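Local coordinates for protein alpha-Amylase (Thermotoga maritima, PDB 2B5D) that is named an alpha-amylase and belongs to glycoside hydrolase family 57, a family of carbohydrate-active enzymes, at residues Y74-E79 with I113-R118; G266-M271 with R284-G288; Y220-R224 with A236-E240. The contacts are given in a common frame with arbitrary orientation. Residues are numbered along the deposited sequence.

Interaction 1 (Y74-E79 with I113-R118)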
ATOM      1  N   TYR A  74      22.539   7.131 -22.078  1.00 72.11           N
ATOM      2  CA  TYR A  74      23.604   7.463 -21.129  1.00 70.78           C
ATOM      3  C   TYR A  74      24.313   8.753 -21.516  1.00 71.41           C
ATOM      4  O   TYR A  74      24.648   9.558 -20.654  1.00 70.89           O
ATOM      5  CB  TYR A  74      24.632   6.318 -20.977  1.00 68.69           C
ATOM      6  CG  TYR A  74      25.778   6.679 -20.051  1.00 65.21           C
ATOM      7  CD1 TYR A  74      27.001   7.106 -20.563  1.00 63.45           C
ATOM      8  CD2 TYR A  74      25.621   6.631 -18.666  1.00 60.62           C
ATOM      9  CE1 TYR A  74      28.052   7.454 -19.718  1.00 62.70           C
ATOM     10  CE2 TYR A  74      26.649   6.978 -17.821  1.00 60.81           C
ATOM     11  CZ  TYR A  74      27.861   7.384 -18.348  1.00 62.73           C
ATOM     12  OH  TYR A  74      28.874   7.728 -17.507  1.00 62.15           O
ATOM     13  N   GLU A  75      24.552   8.914 -22.816  1.00 72.93           N
ATOM     14  CA  GLU A  75      25.232  10.076 -23.382  1.00 74.69           C
ATOM     15  C   GLU A  75      24.439  11.358 -23.067  1.00 75.12           C
ATOM     16  O   GLU A  75      25.005  12.378 -22.650  1.00 75.19           O
ATOM     17  CB  GLU A  75      25.345   9.879 -24.884  1.00 74.98           C
ATOM     18  CG  GLU A  75      26.740  10.091 -25.421  1.00 79.03           C
ATOM     19  CD  GLU A  75      26.989   9.376 -26.759  1.00 84.39           C
ATOM     20  OE1 GLU A  75      26.977  10.075 -27.800  1.00 86.28           O
ATOM     21  OE2 GLU A  75      27.207   8.130 -26.778  1.00 85.77           O
ATOM     22  N   ARG A  76      23.121  11.264 -23.237  1.00 75.50           N
ATOM     23  CA  ARG A  76      22.181  12.334 -22.934  1.00 75.89           C
ATOM     24  C   ARG A  76      22.061  12.578 -21.417  1.00 76.17           C
ATOM     25  O   ARG A  76      21.937  13.731 -20.967  1.00 76.96           O
ATOM     26  CB  ARG A  76      20.838  12.030 -23.628  1.00 76.01           C
ATOM     27  CG  ARG A  76      19.550  12.286 -22.840  1.00 76.59           C
ATOM     28  CD  ARG A  76      18.316  12.209 -23.761  1.00 75.70           C
ATOM     29  NE  ARG A  76      18.504  11.267 -24.868  1.00 74.24           N
ATOM     30  CZ  ARG A  76      17.828  10.122 -25.023  1.00 74.22           C
ATOM     31  NH1 ARG A  76      16.887   9.771 -24.133  1.00 75.47           N
ATOM     32  NH2 ARG A  76      18.083   9.330 -26.072  1.00 69.18           N
ATOM     33  N   HIS A  77      22.145  11.510 -20.624  1.00 75.55           N
ATOM     34  CA  HIS A  77      22.211  11.651 -19.169  1.00 74.92           C
ATOM     35  C   HIS A  77      23.510  12.344 -18.735  1.00 74.54           C
ATOM     36  O   HIS A  77      23.523  13.191 -17.846  1.00 74.01           O
ATOM     37  CB  HIS A  77      22.078  10.286 -18.506  1.00 74.98           C
ATOM     38  CG  HIS A  77      22.571  10.247 -17.094  1.00 75.49           C
ATOM     39  ND1 HIS A  77      21.737  10.425 -16.011  1.00 76.58           N
ATOM     40  CD2 HIS A  77      23.810  10.036 -16.586  1.00 76.22           C
ATOM     41  CE1 HIS A  77      22.442  10.332 -14.895  1.00 77.22           C
ATOM     42  NE2 HIS A  77      23.703  10.097 -15.216  1.00 76.71           N
ATOM     43  N   MET A  78      24.608  11.995 -19.378  1.00 74.44           N
ATOM     44  CA  MET A  78      25.884  12.590 -19.010  1.00 74.75           C
ATOM     45  C   MET A  78      25.973  14.091 -19.318  1.00 75.05           C
ATOM     46  O   MET A  78      26.604  14.853 -18.566  1.00 74.72           O
ATOM     47  CB  MET A  78      27.046  11.794 -19.610  1.00 74.29           C
ATOM     48  CG  MET A  78      27.350  10.524 -18.817  1.00 73.56           C
ATOM     49  SD  MET A  78      27.514  10.789 -17.003  1.00 72.14           S
ATOM     50  CE  MET A  78      29.145  11.544 -16.906  1.00 69.89           C
ATOM     51  N   GLU A  79      25.322  14.500 -20.408  1.00 75.68           N
ATOM     52  CA  GLU A  79      25.247  15.920 -20.800  1.00 76.48           C
ATOM     53  C   GLU A  79      24.347  16.738 -19.872  1.00 76.03           C
ATOM     54  O   GLU A  79      24.735  17.814 -19.413  1.00 75.74           O
ATOM     55  CB  GLU A  79      24.812  16.057 -22.254  1.00 76.69           C
ATOM     56  CG  GLU A  79      25.978  15.997 -23.226  1.00 78.61           C
ATOM     57  CD  GLU A  79      25.565  15.425 -24.575  1.00 82.95           C
ATOM     58  OE1 GLU A  79      26.469  15.155 -25.411  1.00 83.50           O
ATOM     59  OE2 GLU A  79      24.335  15.237 -24.797  1.00 84.27           O
ATOM     60  N   ILE A 113      34.786  11.445 -18.019  1.00 74.64           N
ATOM     61  CA  ILE A 113      34.029  10.200 -18.091  1.00 73.63           C
ATOM     62  C   ILE A 113      33.297  10.029 -19.423  1.00 73.70           C
ATOM     63  O   ILE A 113      33.458   9.006 -20.086  1.00 73.30           O
ATOM     64  CB  ILE A 113      33.097  10.044 -16.856  1.00 73.27           C
ATOM     65  CG1 ILE A 113      33.929   9.548 -15.672  1.00 72.22           C
ATOM     66  CG2 ILE A 113      31.910   9.095 -17.125  1.00 72.56           C
ATOM     67  CD1 ILE A 113      33.362   9.926 -14.362  1.00 71.27           C
ATOM     68  N   LEU A 114      32.521  11.040 -19.817  1.00 74.02           N
ATOM     69  CA  LEU A 114      31.737  10.999 -21.065  1.00 74.13           C
ATOM     70  C   LEU A 114      32.652  10.899 -22.276  1.00 74.50           C
ATOM     71  O   LEU A 114      32.283  10.301 -23.292  1.00 74.20           O
ATOM     72  CB  LEU A 114      30.863  12.248 -21.199  1.00 73.94           C
ATOM     73  CG  LEU A 114      29.469  12.176 -21.825  1.00 72.71           C
ATOM     74  CD1 LEU A 114      29.043  13.579 -22.257  1.00 72.95           C
ATOM     75  CD2 LEU A 114      29.327  11.190 -22.983  1.00 71.06           C
ATOM     76  N   ASN A 115      33.843  11.482 -22.133  1.00 75.17           N
ATOM     77  CA  ASN A 115      34.908  11.429 -23.123  1.00 75.73           C
ATOM     78  C   ASN A 115      35.529  10.055 -23.295  1.00 75.29           C
ATOM     79  O   ASN A 115      35.868   9.670 -24.418  1.00 75.32           O
ATOM     80  CB  ASN A 115      36.016  12.378 -22.724  1.00 76.97           C
ATOM     81  CG  ASN A 115      36.516  13.175 -23.883  1.00 80.06           C
ATOM     82  OD1 ASN A 115      35.956  14.234 -24.198  1.00 83.49           O
ATOM     83  ND2 ASN A 115      37.565  12.677 -24.547  1.00 81.75           N
ATOM     84  N   VAL A 116      35.713   9.333 -22.186  1.00 74.32           N
ATOM     85  CA  VAL A 116      36.141   7.933 -22.250  1.00 73.44           C
ATOM     86  C   VAL A 116      35.065   7.108 -22.941  1.00 73.28           C
ATOM     87  O   VAL A 116      35.359   6.281 -23.789  1.00 73.40           O
ATOM     88  CB  VAL A 116      36.463   7.347 -20.850  1.00 73.39           C
ATOM     89  CG1 VAL A 116      36.588   5.821 -20.894  1.00 72.46           C
ATOM     90  CG2 VAL A 116      37.739   7.982 -20.279  1.00 72.68           C
ATOM     91  N   PHE A 117      33.813   7.352 -22.575  1.00 73.47           N
ATOM     92  CA  PHE A 117      32.679   6.664 -23.164  1.00 73.75           C
ATOM     93  C   PHE A 117      32.654   6.847 -24.679  1.00 74.82           C
ATOM     94  O   PHE A 117      32.310   5.918 -25.416  1.00 74.73           O
ATOM     95  CB  PHE A 117      31.399   7.197 -22.547  1.00 73.28           C
ATOM     96  CG  PHE A 117      30.167   6.458 -22.959  1.00 72.40           C
ATOM     97  CD1 PHE A 117      29.339   6.965 -23.948  1.00 71.78           C
ATOM     98  CD2 PHE A 117      29.808   5.276 -22.328  1.00 71.53           C
ATOM     99  CE1 PHE A 117      28.176   6.296 -24.316  1.00 71.72           C
ATOM    100  CE2 PHE A 117      28.651   4.601 -22.696  1.00 71.47           C
ATOM    101  CZ  PHE A 117      27.837   5.113 -23.694  1.00 71.63           C
ATOM    102  N   ARG A 118      33.032   8.048 -25.122  1.00 75.79           N
ATOM    103  CA  ARG A 118      33.112   8.386 -26.539  1.00 76.94           C
ATOM    104  C   ARG A 118      34.321   7.737 -27.208  1.00 76.85           C
ATOM    105  O   ARG A 118      34.174   7.202 -28.297  1.00 77.62           O
ATOM    106  CB  ARG A 118      33.101   9.906 -26.752  1.00 76.98           C
ATOM    107  CG  ARG A 118      31.759  10.561 -26.409  1.00 77.71           C
ATOM    108  CD  ARG A 118      31.689  11.998 -26.912  1.00 78.56           C
ATOM    109  NE  ARG A 118      30.654  12.791 -26.245  1.00 81.96           N
ATOM    110  CZ  ARG A 118      29.343  12.647 -26.443  1.00 82.66           C
ATOM    111  NH1 ARG A 118      28.479  13.421 -25.798  1.00 82.44           N
ATOM    112  NH2 ARG A 118      28.896  11.729 -27.283  1.00 83.20           N
TER
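Helices 68-91 and 97-119 form an antiparallel helical hairpin, and residues 74-79 and 113-118 pack side by side within it: the two short axes run at 158° and approach to 10.5 Å. Tyr74 points its CA-CB bond at the partner helix; its ring meets that of Phe117 obliquely, with centroids 4.8 Å apart and planes at 49°, and CD1 lies over a face of the Phe117 ring, 3.7 Å from CE2. Its OH touches CG2 of Ile113 at 3.4 Å but is hydrogen-bonded to Thr35 of helix 27-47, which borders the hairpin here. One residue on, Glu75 lays its CG against Leu114 CD2 (3.7 Å) and carries OE1 to 2.6 Å from Arg118 NH2, a salt bridge whose hydrogen bond is weak in angle. Met78, a turn after Tyr74, sits opposite Leu114, CB to CG 3.3 Å, and reaches Ile113 with CE, 3.7 Å from CG2. Glu79 follows Glu75 by one turn, and its OE1 takes the other terminal nitrogen of Arg118, NH1, at 2.7 Å. The pairing is thus amphipathic: Tyr74, Met78, Ile113, Leu114 and Phe117 are buried, while one arginine bridges two carboxylates of successive turns along the more exposed flank.

Interaction 2 (G266-M271 with R284-G288)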
ATOM      1  N   GLY A 266      20.238  17.162  -4.927  1.00 73.16           N
ATOM      2  CA  GLY A 266      18.893  16.872  -5.383  1.00 74.78           C
ATOM      3  C   GLY A 266      17.940  16.859  -4.213  1.00 76.24           C
ATOM      4  O   GLY A 266      16.736  16.853  -4.407  1.00 76.41           O
ATOM      5  N   PHE A 267      18.485  16.855  -2.997  1.00 77.68           N
ATOM      6  CA  PHE A 267      17.681  16.873  -1.779  1.00 78.95           C
ATOM      7  C   PHE A 267      17.820  18.221  -1.066  1.00 80.10           C
ATOM      8  O   PHE A 267      16.967  18.601  -0.250  1.00 79.99           O
ATOM      9  CB  PHE A 267      18.096  15.731  -0.848  1.00 78.96           C
ATOM     10  CG  PHE A 267      17.754  14.356  -1.374  1.00 79.50           C
ATOM     11  CD1 PHE A 267      18.624  13.682  -2.234  1.00 79.33           C
ATOM     12  CD2 PHE A 267      16.560  13.731  -1.008  1.00 80.48           C
ATOM     13  CE1 PHE A 267      18.311  12.413  -2.715  1.00 78.30           C
ATOM     14  CE2 PHE A 267      16.236  12.449  -1.493  1.00 79.50           C
ATOM     15  CZ  PHE A 267      17.121  11.794  -2.344  1.00 79.15           C
ATOM     16  N   ASP A 268      18.889  18.942  -1.409  1.00 81.26           N
ATOM     17  CA  ASP A 268      19.271  20.178  -0.733  1.00 82.19           C
ATOM     18  C   ASP A 268      18.974  21.431  -1.537  1.00 82.84           C
ATOM     19  O   ASP A 268      18.454  22.406  -0.998  1.00 82.74           O
ATOM     20  CB  ASP A 268      20.759  20.155  -0.380  1.00 81.99           C
ATOM     21  CG  ASP A 268      21.105  19.056   0.601  1.00 82.67           C
ATOM     22  OD1 ASP A 268      22.313  18.737   0.720  1.00 82.63           O
ATOM     23  OD2 ASP A 268      20.172  18.508   1.241  1.00 82.36           O
ATOM     24  N   ARG A 269      19.329  21.414  -2.815  1.00 83.81           N
ATOM     25  CA  ARG A 269      19.127  22.584  -3.658  1.00 85.07           C
ATOM     26  C   ARG A 269      17.625  22.896  -3.791  1.00 86.09           C
ATOM     27  O   ARG A 269      16.780  21.992  -3.742  1.00 86.13           O
ATOM     28  CB  ARG A 269      19.761  22.371  -5.031  1.00 84.50           C
ATOM     29  CG  ARG A 269      20.407  23.596  -5.610  1.00 83.99           C
ATOM     30  CD  ARG A 269      21.927  23.559  -5.507  1.00 83.09           C
ATOM     31  NE  ARG A 269      22.442  24.479  -4.500  1.00 82.18           N
ATOM     32  CZ  ARG A 269      23.683  24.968  -4.466  1.00 81.69           C
ATOM     33  NH1 ARG A 269      24.587  24.646  -5.384  1.00 78.54           N
ATOM     34  NH2 ARG A 269      24.017  25.806  -3.497  1.00 83.16           N
ATOM     35  N   GLU A 270      17.304  24.181  -3.945  1.00 87.46           N
ATOM     36  CA  GLU A 270      15.909  24.637  -4.057  1.00 88.27           C
ATOM     37  C   GLU A 270      15.217  24.050  -5.279  1.00 88.40           C
ATOM     38  O   GLU A 270      15.818  23.920  -6.341  1.00 87.75           O
ATOM     39  CB  GLU A 270      15.827  26.162  -4.072  1.00 88.34           C
ATOM     40  CG  GLU A 270      16.503  26.823  -2.873  1.00 90.09           C
ATOM     41  CD  GLU A 270      15.993  28.238  -2.633  1.00 92.22           C
ATOM     42  OE1 GLU A 270      16.811  29.189  -2.647  1.00 92.20           O
ATOM     43  OE2 GLU A 270      14.767  28.396  -2.444  1.00 92.33           O
ATOM     44  N   MET A 271      13.943  23.709  -5.089  1.00 89.36           N
ATOM     45  CA  MET A 271      13.122  22.991  -6.066  1.00 90.24           C
ATOM     46  C   MET A 271      13.100  23.572  -7.494  1.00 90.79           C
ATOM     47  O   MET A 271      13.155  22.813  -8.479  1.00 90.38           O
ATOM     48  CB  MET A 271      11.694  22.832  -5.529  1.00 90.26           C
ATOM     49  CG  MET A 271      10.739  22.106  -6.479  1.00 91.44           C
ATOM     50  SD  MET A 271      11.377  20.504  -7.018  1.00 93.32           S
ATOM     51  CE  MET A 271      11.136  19.531  -5.519  1.00 90.93           C
ATOM     52  N   ARG A 284      12.279  14.159  -5.342  1.00 86.15           N
ATOM     53  CA  ARG A 284      13.715  14.327  -5.078  1.00 83.99           C
ATOM     54  C   ARG A 284      14.449  12.991  -5.169  1.00 82.58           C
ATOM     55  O   ARG A 284      14.026  11.993  -4.564  1.00 82.80           O
ATOM     56  CB  ARG A 284      13.945  14.902  -3.670  1.00 84.02           C
ATOM     57  CG  ARG A 284      13.175  16.168  -3.322  1.00 83.59           C
ATOM     58  CD  ARG A 284      13.886  17.369  -3.851  1.00 81.92           C
ATOM     59  NE  ARG A 284      13.584  18.589  -3.108  1.00 81.22           N
ATOM     60  CZ  ARG A 284      14.333  19.685  -3.159  1.00 81.03           C
ATOM     61  NH1 ARG A 284      15.431  19.706  -3.902  1.00 81.35           N
ATOM     62  NH2 ARG A 284      13.995  20.760  -2.466  1.00 81.46           N
ATOM     63  N   ILE A 285      15.545  12.980  -5.923  1.00 80.46           N
ATOM     64  CA  ILE A 285      16.419  11.807  -6.044  1.00 78.42           C
ATOM     65  C   ILE A 285      17.869  12.278  -6.063  1.00 77.00           C
ATOM     66  O   ILE A 285      18.120  13.486  -6.093  1.00 76.60           O
ATOM     67  CB  ILE A 285      16.145  10.996  -7.344  1.00 78.59           C
ATOM     68  CG1 ILE A 285      16.412  11.858  -8.587  1.00 77.46           C
ATOM     69  CG2 ILE A 285      14.737  10.351  -7.324  1.00 78.17           C
ATOM     70  CD1 ILE A 285      16.465  11.073  -9.867  1.00 77.61           C
ATOM     71  N   ASN A 286      18.806  11.320  -6.057  1.00 75.27           N
ATOM     72  CA  ASN A 286      20.249  11.601  -6.145  1.00 73.28           C
ATOM     73  C   ASN A 286      20.656  12.047  -7.543  1.00 71.88           C
ATOM     74  O   ASN A 286      20.129  11.550  -8.551  1.00 72.04           O
ATOM     75  CB  ASN A 286      21.092  10.392  -5.693  1.00 73.15           C
ATOM     76  CG  ASN A 286      21.165  10.246  -4.163  1.00 73.51           C
ATOM     77  OD1 ASN A 286      21.354   9.151  -3.640  1.00 75.75           O
ATOM     78  ND2 ASN A 286      21.021  11.348  -3.448  1.00 74.60           N
ATOM     79  N   THR A 287      21.588  12.996  -7.584  1.00 70.25           N
ATOM     80  CA  THR A 287      22.073  13.586  -8.832  1.00 68.26           C
ATOM     81  C   THR A 287      23.459  13.059  -9.183  1.00 67.06           C
ATOM     82  O   THR A 287      23.828  12.963 -10.359  1.00 66.04           O
ATOM     83  CB  THR A 287      22.138  15.149  -8.746  1.00 68.23           C
ATOM     84  OG1 THR A 287      23.027  15.542  -7.694  1.00 67.46           O
ATOM     85  CG2 THR A 287      20.774  15.753  -8.472  1.00 67.39           C
ATOM     86  N   GLY A 288      24.241  12.748  -8.153  1.00 66.30           N
ATOM     87  CA  GLY A 288      25.616  12.316  -8.365  1.00 65.53           C
ATOM     88  C   GLY A 288      26.624  13.369  -7.973  1.00 64.91           C
ATOM     89  O   GLY A 288      27.822  13.097  -7.865  1.00 64.82           O
TER
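Hydrogen bonds from a single guanidinium dominate this contact. Arg284 NH1 donates to Arg269 O at 2.7 Å and to Gly266 O at 3.2 Å, and Arg284 NH2 adds a weak bond to Arg269 O at 3.3 Å, so one side chain bridges two carbonyls as the chain leaves the short, weakly bonded helix 265-268. Arg269 O precedes Glu270, the N-cap of helix 271-274; the arginine therefore holds the turn linking two short helices, within a largely irregular part of the family 57 region that lies against helix 68-91, where Thr287 touches Leu84 and Arg269 pairs with Glu88. Van der Waals contacts sandwich the same guanidinium: Met271 CE lies over one face, 3.6 Å from Arg284 NE, and Phe267 C of the backbone over the other. The Phe267 ring covers the peptide beyond, with Ile285 N over its face and Asn286 ND2 at its edge, 3.0 Å from CE1. A CA-H...O contact joins Gly266 CA to Ile285 O at 3.5 Å; a CB on Gly266 would clash with that oxygen.

Interaction 3 (Y220-R224 with A236-E240)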
ATOM      1  N   TYR A 220      45.789 -27.206   2.433  1.00 49.77           N
ATOM      2  CA  TYR A 220      46.114 -25.809   2.503  1.00 50.12           C
ATOM      3  C   TYR A 220      44.944 -24.846   2.762  1.00 49.26           C
ATOM      4  O   TYR A 220      45.042 -23.710   2.358  1.00 50.27           O
ATOM      5  CB  TYR A 220      46.816 -25.392   1.206  1.00 50.66           C
ATOM      6  CG  TYR A 220      48.071 -26.200   0.955  1.00 51.16           C
ATOM      7  CD1 TYR A 220      48.244 -26.914  -0.239  1.00 51.64           C
ATOM      8  CD2 TYR A 220      49.078 -26.280   1.945  1.00 52.94           C
ATOM      9  CE1 TYR A 220      49.402 -27.678  -0.468  1.00 53.43           C
ATOM     10  CE2 TYR A 220      50.223 -27.044   1.758  1.00 53.43           C
ATOM     11  CZ  TYR A 220      50.382 -27.739   0.546  1.00 54.98           C
ATOM     12  OH  TYR A 220      51.519 -28.466   0.360  1.00 55.28           O
ATOM     13  N   GLY A 221      43.864 -25.290   3.406  1.00 47.88           N
ATOM     14  CA  GLY A 221      42.616 -24.519   3.523  1.00 46.61           C
ATOM     15  C   GLY A 221      42.182 -23.690   2.321  1.00 45.91           C
ATOM     16  O   GLY A 221      42.235 -24.180   1.184  1.00 46.54           O
ATOM     17  N   VAL A 222      41.792 -22.422   2.533  1.00 43.19           N
ATOM     18  CA  VAL A 222      41.289 -21.608   1.434  1.00 40.28           C
ATOM     19  C   VAL A 222      42.360 -20.930   0.660  1.00 40.22           C
ATOM     20  O   VAL A 222      42.074 -20.174  -0.266  1.00 38.59           O
ATOM     21  CB  VAL A 222      40.244 -20.550   1.882  1.00 42.35           C
ATOM     22  CG1 VAL A 222      39.045 -21.243   2.441  1.00 40.35           C
ATOM     23  CG2 VAL A 222      40.852 -19.502   2.936  1.00 41.54           C
ATOM     24  N   TYR A 223      43.611 -21.203   1.026  1.00 40.85           N
ATOM     25  CA  TYR A 223      44.784 -20.495   0.459  1.00 41.83           C
ATOM     26  C   TYR A 223      45.507 -21.225  -0.670  1.00 42.19           C
ATOM     27  O   TYR A 223      46.575 -20.803  -1.115  1.00 42.20           O
ATOM     28  CB  TYR A 223      45.792 -20.123   1.599  1.00 41.60           C
ATOM     29  CG  TYR A 223      45.057 -19.307   2.630  1.00 42.01           C
ATOM     30  CD1 TYR A 223      44.634 -18.009   2.329  1.00 38.53           C
ATOM     31  CD2 TYR A 223      44.723 -19.859   3.873  1.00 38.26           C
ATOM     32  CE1 TYR A 223      43.915 -17.242   3.275  1.00 42.04           C
ATOM     33  CE2 TYR A 223      44.037 -19.113   4.809  1.00 42.36           C
ATOM     34  CZ  TYR A 223      43.625 -17.820   4.501  1.00 42.89           C
ATOM     35  OH  TYR A 223      42.876 -17.119   5.407  1.00 46.17           O
ATOM     36  N   ARG A 224      44.900 -22.290  -1.157  1.00 43.07           N
ATOM     37  CA  ARG A 224      45.205 -22.781  -2.501  1.00 43.46           C
ATOM     38  C   ARG A 224      43.897 -23.278  -3.173  1.00 43.27           C
ATOM     39  O   ARG A 224      43.053 -23.891  -2.506  1.00 42.23           O
ATOM     40  CB  ARG A 224      46.272 -23.886  -2.395  1.00 43.73           C
ATOM     41  CG  ARG A 224      47.721 -23.254  -2.483  1.00 48.13           C
ATOM     42  CD  ARG A 224      48.792 -24.268  -2.460  1.00 59.85           C
ATOM     43  NE  ARG A 224      49.318 -24.707  -3.775  1.00 61.22           N
ATOM     44  CZ  ARG A 224      50.170 -24.001  -4.512  1.00 63.36           C
ATOM     45  NH1 ARG A 224      50.556 -22.786  -4.130  1.00 62.24           N
ATOM     46  NH2 ARG A 224      50.610 -24.495  -5.654  1.00 65.91           N
ATOM     47  N   ALA A 236      38.556 -20.698  -3.165  1.00 41.59           N
ATOM     48  CA  ALA A 236      37.708 -20.346  -2.042  1.00 42.29           C
ATOM     49  C   ALA A 236      38.087 -18.969  -1.465  1.00 43.12           C
ATOM     50  O   ALA A 236      39.270 -18.605  -1.321  1.00 43.53           O
ATOM     51  CB  ALA A 236      37.647 -21.426  -0.975  1.00 39.42           C
ATOM     52  N   ARG A 237      37.043 -18.194  -1.226  1.00 43.86           N
ATOM     53  CA  ARG A 237      37.087 -16.895  -0.495  1.00 44.39           C
ATOM     54  C   ARG A 237      37.979 -16.926   0.755  1.00 42.51           C
ATOM     55  O   ARG A 237      37.762 -17.762   1.638  1.00 41.26           O
ATOM     56  CB  ARG A 237      35.657 -16.601  -0.009  1.00 44.29           C
ATOM     57  CG  ARG A 237      35.196 -15.266  -0.262  1.00 48.11           C
ATOM     58  CD  ARG A 237      33.823 -15.124   0.293  1.00 52.35           C
ATOM     59  NE  ARG A 237      33.821 -14.826   1.729  1.00 57.07           N
ATOM     60  CZ  ARG A 237      33.346 -15.685   2.600  1.00 58.34           C
ATOM     61  NH1 ARG A 237      33.345 -15.456   3.906  1.00 55.09           N
ATOM     62  NH2 ARG A 237      32.882 -16.822   2.109  1.00 62.71           N
ATOM     63  N   ASP A 238      38.899 -15.975   0.861  1.00 42.14           N
ATOM     64  CA  ASP A 238      39.618 -15.725   2.152  1.00 42.37           C
ATOM     65  C   ASP A 238      38.670 -14.978   3.079  1.00 42.30           C
ATOM     66  O   ASP A 238      38.336 -13.827   2.823  1.00 41.07           O
ATOM     67  CB  ASP A 238      40.913 -14.898   1.927  1.00 41.98           C
ATOM     68  CG  ASP A 238      41.564 -14.417   3.248  1.00 43.40           C
ATOM     69  OD1 ASP A 238      41.327 -14.976   4.359  1.00 41.00           O
ATOM     70  OD2 ASP A 238      42.336 -13.466   3.142  1.00 43.22           O
ATOM     71  N   PRO A 239      38.227 -15.630   4.144  1.00 43.03           N
ATOM     72  CA  PRO A 239      37.237 -15.020   5.015  1.00 44.76           C
ATOM     73  C   PRO A 239      37.844 -13.864   5.879  1.00 46.91           C
ATOM     74  O   PRO A 239      37.097 -13.092   6.476  1.00 48.16           O
ATOM     75  CB  PRO A 239      36.821 -16.183   5.932  1.00 43.99           C
ATOM     76  CG  PRO A 239      38.081 -17.131   5.925  1.00 42.66           C
ATOM     77  CD  PRO A 239      38.746 -16.925   4.644  1.00 42.65           C
ATOM     78  N   GLU A 240      39.170 -13.799   5.963  1.00 47.11           N
ATOM     79  CA  GLU A 240      39.884 -12.688   6.565  1.00 48.03           C
ATOM     80  C   GLU A 240      39.840 -11.470   5.677  1.00 49.70           C
ATOM     81  O   GLU A 240      40.037 -10.350   6.176  1.00 49.62           O
ATOM     82  CB  GLU A 240      41.345 -13.046   6.850  1.00 46.58           C
ATOM     83  CG  GLU A 240      41.491 -14.137   7.838  1.00 46.77           C
ATOM     84  CD  GLU A 240      42.910 -14.241   8.371  1.00 50.41           C
ATOM     85  OE1 GLU A 240      43.205 -15.241   9.060  1.00 49.99           O
ATOM     86  OE2 GLU A 240      43.729 -13.338   8.112  1.00 48.72           O
TER
HETATM   87  O   HOH W   1      41.214 -21.082  -2.656  1.00 35.21           O
HETATM   88  O   HOH W   2      44.935 -16.351   6.956  1.00 48.57           O
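Val222 lies across the chain as it leaves strand 233-236: its CG1 meets Ala236 CB at 3.7 Å, its CB is 3.7 Å from Arg237 O, and its CG2 packs on Pro239 CD, also at 3.7 Å. The backbone hydrogen-bonding link here is made by water: Val222 O and Ala236 O, two acceptors 3.4 Å apart, do not bond, and water 1 donates to Val222 O and accepts from Ala236 N, both at 2.7 Å. The CA-CB bond of Tyr223 points away, yet its hydroxyl comes back to donate to Asp238 OD1 at 2.8 Å. That same OD1 accepts from Glu240 N at 2.9 Å, closing an Asx turn, so it is shared by the turn and the tyrosine hydroxyl, while Asp238 OD2 bonds to Ser241 and Gln330. Water 2 donates to Tyr223 OH at 2.7 Å and, weakly, to Glu240 OE1 at 2.9 Å. Together these bonds tie the loop before strand 226-227 to the exit of strand 233-236, its antiparallel partner. Trp212 of the third subunit packs on Pro239 and Glu240. Helix 309-338 borders the tyrosine through Leu334 and Met338. Strands 203-206, 233-236 and 343-349 belong to the parallel (beta/alpha)7 barrel known for family 57, and backbone bonds bind the contact into it, from Tyr223 and Asp238 to Val343 and Val345 of strand 343-349 and from Arg237 to Val206 of strand 203-206.

From the N terminus, interaction 1 comes first, closing the hairpin of helices 68-91 and 97-119. Interaction 3 follows, joining both ends of the excursion through strands 226-227 and 233-236, and interaction 2 last, closing the short loop that contains helix 271-274. The three lie in series; none nests in or crosses another. Interactions 1 and 2 are on the same side of the chain's centre, their centres about 21 Å and nearest atoms about 5 Å apart without touching, and helix 68-91 spans the gap, carrying residues 74-79 and bordering interaction 2. Interaction 3 lies on the opposite side, at the mixed sheet, its centre about 40 Å from that of interaction 1 and 44 Å from that of interaction 2.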